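Local structure of DUF3861 domain-containing protein (Pectobacterium atrosepticum SCRI1043, 3CJL) at residues Q7-E12 with T19-F24. The protein is of unknown function, a small alpha-beta DUF3861-family protein whose beta hairpin pairs with that of a second copy in a dimer. Sequence-based numbering, arbitrary orientation.
Sequences QITVEE and TLSFEF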
loop_
_atom_site.group_PDB
_atom_site.type_symbol
_atom_site.label_atom_id
_atom_site.label_comp_id
_atom_site.label_asym_id
_atom_site.label_seq_id
_atom_site.Cartn_x
_atom_site.Cartn_y
_atom_site.Cartn_z
ATOM N N GLN A 7 1.355 14.057 0.546
ATOM C CA GLN A 7 -0.093 14.077 0.428
ATOM C C GLN A 7 -0.460 12.968 -0.558
ATOM O O GLN A 7 0.077 12.915 -1.663
ATOM C CB GLN A 7 -0.629 15.405 -0.092
ATOM C CG GLN A 7 -2.169 15.542 0.046
ATOM C CD GLN A 7 -2.628 15.753 1.481
ATOM O OE1 GLN A 7 -1.832 16.075 2.361
ATOM N NE2 GLN A 7 -3.920 15.574 1.719
ATOM N N ILE A 8 -1.382 12.099 -0.152
ATOM C CA ILE A 8 -1.854 11.012 -0.996
ATOM C C ILE A 8 -3.300 11.302 -1.402
ATOM O O ILE A 8 -4.168 11.495 -0.547
ATOM C CB ILE A 8 -1.828 9.644 -0.266
ATOM C CG1 ILE A 8 -0.504 9.402 0.477
ATOM C CG2 ILE A 8 -2.183 8.506 -1.240
ATOM C CD1 ILE A 8 0.704 9.541 -0.348
ATOM N N THR A 9 -3.567 11.278 -2.701
ATOM C CA THR A 9 -4.901 11.526 -3.222
ATOM C C THR A 9 -5.310 10.354 -4.103
ATOM O O THR A 9 -4.519 9.918 -4.937
ATOM C CB THR A 9 -4.922 12.848 -4.037
ATOM O OG1 THR A 9 -4.371 13.894 -3.236
ATOM C CG2 THR A 9 -6.357 13.230 -4.513
ATOM N N VAL A 10 -6.528 9.843 -3.895
ATOM C CA VAL A 10 -7.094 8.773 -4.721
ATOM C C VAL A 10 -8.402 9.294 -5.270
ATOM O O VAL A 10 -9.229 9.793 -4.509
ATOM C CB VAL A 10 -7.323 7.473 -3.921
ATOM C CG1 VAL A 10 -7.876 6.350 -4.836
ATOM C CG2 VAL A 10 -6.013 7.045 -3.260
ATOM N N GLU A 11 -8.573 9.230 -6.585
ATOM C CA GLU A 11 -9.814 9.646 -7.204
ATOM C C GLU A 11 -10.359 8.568 -8.093
ATOM O O GLU A 11 -9.610 7.941 -8.836
ATOM C CB GLU A 11 -9.655 10.967 -7.966
ATOM C CG GLU A 11 -8.424 11.116 -8.820
ATOM C CD GLU A 11 -8.125 12.586 -9.159
ATOM O OE1 GLU A 11 -9.031 13.258 -9.750
ATOM O OE2 GLU A 11 -6.991 13.037 -8.829
ATOM N N GLU A 12 -11.664 8.342 -7.988
ATOM C CA GLU A 12 -12.387 7.467 -8.894
ATOM C C GLU A 12 -12.435 8.098 -10.270
ATOM O O GLU A 12 -12.912 9.227 -10.407
ATOM C CB GLU A 12 -13.837 7.331 -8.460
ATOM C CG GLU A 12 -14.067 6.609 -7.200
ATOM C CD GLU A 12 -15.548 6.589 -6.820
ATOM O OE1 GLU A 12 -16.295 7.516 -7.205
ATOM O OE2 GLU A 12 -15.946 5.635 -6.123
ATOM N N THR A 19 -13.334 11.373 -4.307
ATOM C CA THR A 19 -11.921 11.539 -4.024
ATOM C C THR A 19 -11.649 11.400 -2.547
ATOM O O THR A 19 -12.527 11.599 -1.707
ATOM C CB THR A 19 -11.465 12.935 -4.425
ATOM O OG1 THR A 19 -12.236 13.887 -3.682
ATOM C CG2 THR A 19 -11.677 13.174 -5.949
ATOM N N LEU A 20 -10.415 11.049 -2.238
ATOM C CA LEU A 20 -9.950 11.074 -0.881
ATOM C C LEU A 20 -8.548 11.610 -0.928
ATOM O O LEU A 20 -7.823 11.389 -1.902
ATOM C CB LEU A 20 -10.043 9.704 -0.218
ATOM C CG LEU A 20 -9.043 8.615 -0.534
ATOM C CD1 LEU A 20 -7.865 8.699 0.362
ATOM C CD2 LEU A 20 -9.709 7.238 -0.383
ATOM N N SER A 21 -8.209 12.379 0.094
ATOM C CA SER A 21 -6.887 12.969 0.223
ATOM C C SER A 21 -6.486 12.979 1.684
ATOM O O SER A 21 -7.267 13.406 2.547
ATOM C CB SER A 21 -6.866 14.375 -0.346
ATOM O OG SER A 21 -5.538 14.806 -0.553
ATOM N N PHE A 22 -5.273 12.513 1.956
ATOM C CA PHE A 22 -4.739 12.501 3.308
ATOM C C PHE A 22 -3.237 12.710 3.329
ATOM O O PHE A 22 -2.544 12.419 2.356
ATOM C CB PHE A 22 -5.124 11.196 4.032
ATOM C CG PHE A 22 -4.577 9.958 3.397
ATOM C CD1 PHE A 22 -5.213 9.385 2.318
ATOM C CD2 PHE A 22 -3.424 9.352 3.889
ATOM C CE1 PHE A 22 -4.721 8.227 1.726
ATOM C CE2 PHE A 22 -2.940 8.208 3.303
ATOM C CZ PHE A 22 -3.597 7.648 2.210
ATOM N N GLU A 23 -2.754 13.261 4.430
ATOM C CA GLU A 23 -1.330 13.461 4.618
ATOM C C GLU A 23 -0.771 12.195 5.232
ATOM O O GLU A 23 -1.415 11.559 6.065
ATOM C CB GLU A 23 -1.030 14.612 5.540
ATOM C CG GLU A 23 0.456 14.790 5.809
ATOM C CD GLU A 23 0.719 15.974 6.687
ATOM O OE1 GLU A 23 0.680 17.090 6.167
ATOM O OE2 GLU A 23 0.960 15.784 7.889
ATOM N N PHE A 24 0.423 11.827 4.808
ATOM C CA PHE A 24 1.056 10.665 5.372
ATOM C C PHE A 24 2.564 10.774 5.393
ATOM O O PHE A 24 3.164 11.300 4.476
ATOM C CB PHE A 24 0.590 9.415 4.644
ATOM C CG PHE A 24 0.799 8.181 5.433
ATOM C CD1 PHE A 24 0.143 8.021 6.665
ATOM C CD2 PHE A 24 1.651 7.185 4.972
ATOM C CE1 PHE A 24 0.358 6.874 7.443
ATOM C CE2 PHE A 24 1.852 6.036 5.723
ATOM C CZ PHE A 24 1.207 5.886 6.966
#
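Ser21 OG bonds two side chains of the facing strand, Gln7 and Thr9: Gln7 NE2 donates an almost straight bond to it (2.9 Å, 174° at the hydrogen), with the oxygen lying in the amide plane, and Thr9 OG1 shares a second bond at 3.1 Å. This polar cluster sits on one face of an antiparallel beta hairpin, residues 7-12 of strand 4-12 against 19-24 of strand 19-26. Gln7 CG stands anti to the backbone N (chi1 -168°), and the bend at chi2 (73°) brings CD against the Phe22 carbonyl. Its OE1 end meets CA and CB of Glu23 and accepts a weak hydrogen bond from Lys13 of the second subunit, the lysine that also forms a salt bridge with Glu23.

Between the strands, Ile8 and Phe22 form a hydrogen-bonded pair, with Ile8 N to Phe22 O at 2.8 Å; Val10 and Leu20 repeat the pattern, with Val10 N to Leu20 O also at 2.8 Å. Strand 4-12 uses its other edge to join a strand of the second subunit in an antiparallel ladder, so the hairpin's sheet continues through the dimer interface.

The face bearing Ile8, Val10, Leu20 and Phe22 is apolar. Val10 CB packs on Leu20 CG at 4.0 Å, and Leu20 CD1 lies in plane at the edge of the Phe22 ring. Over one face of that ring Ile8 makes a CH-pi contact, CB sitting 3.9 Å from the centroid but displaced toward the rim, where Phe22 CZ is its nearest ring atom at 3.6 Å.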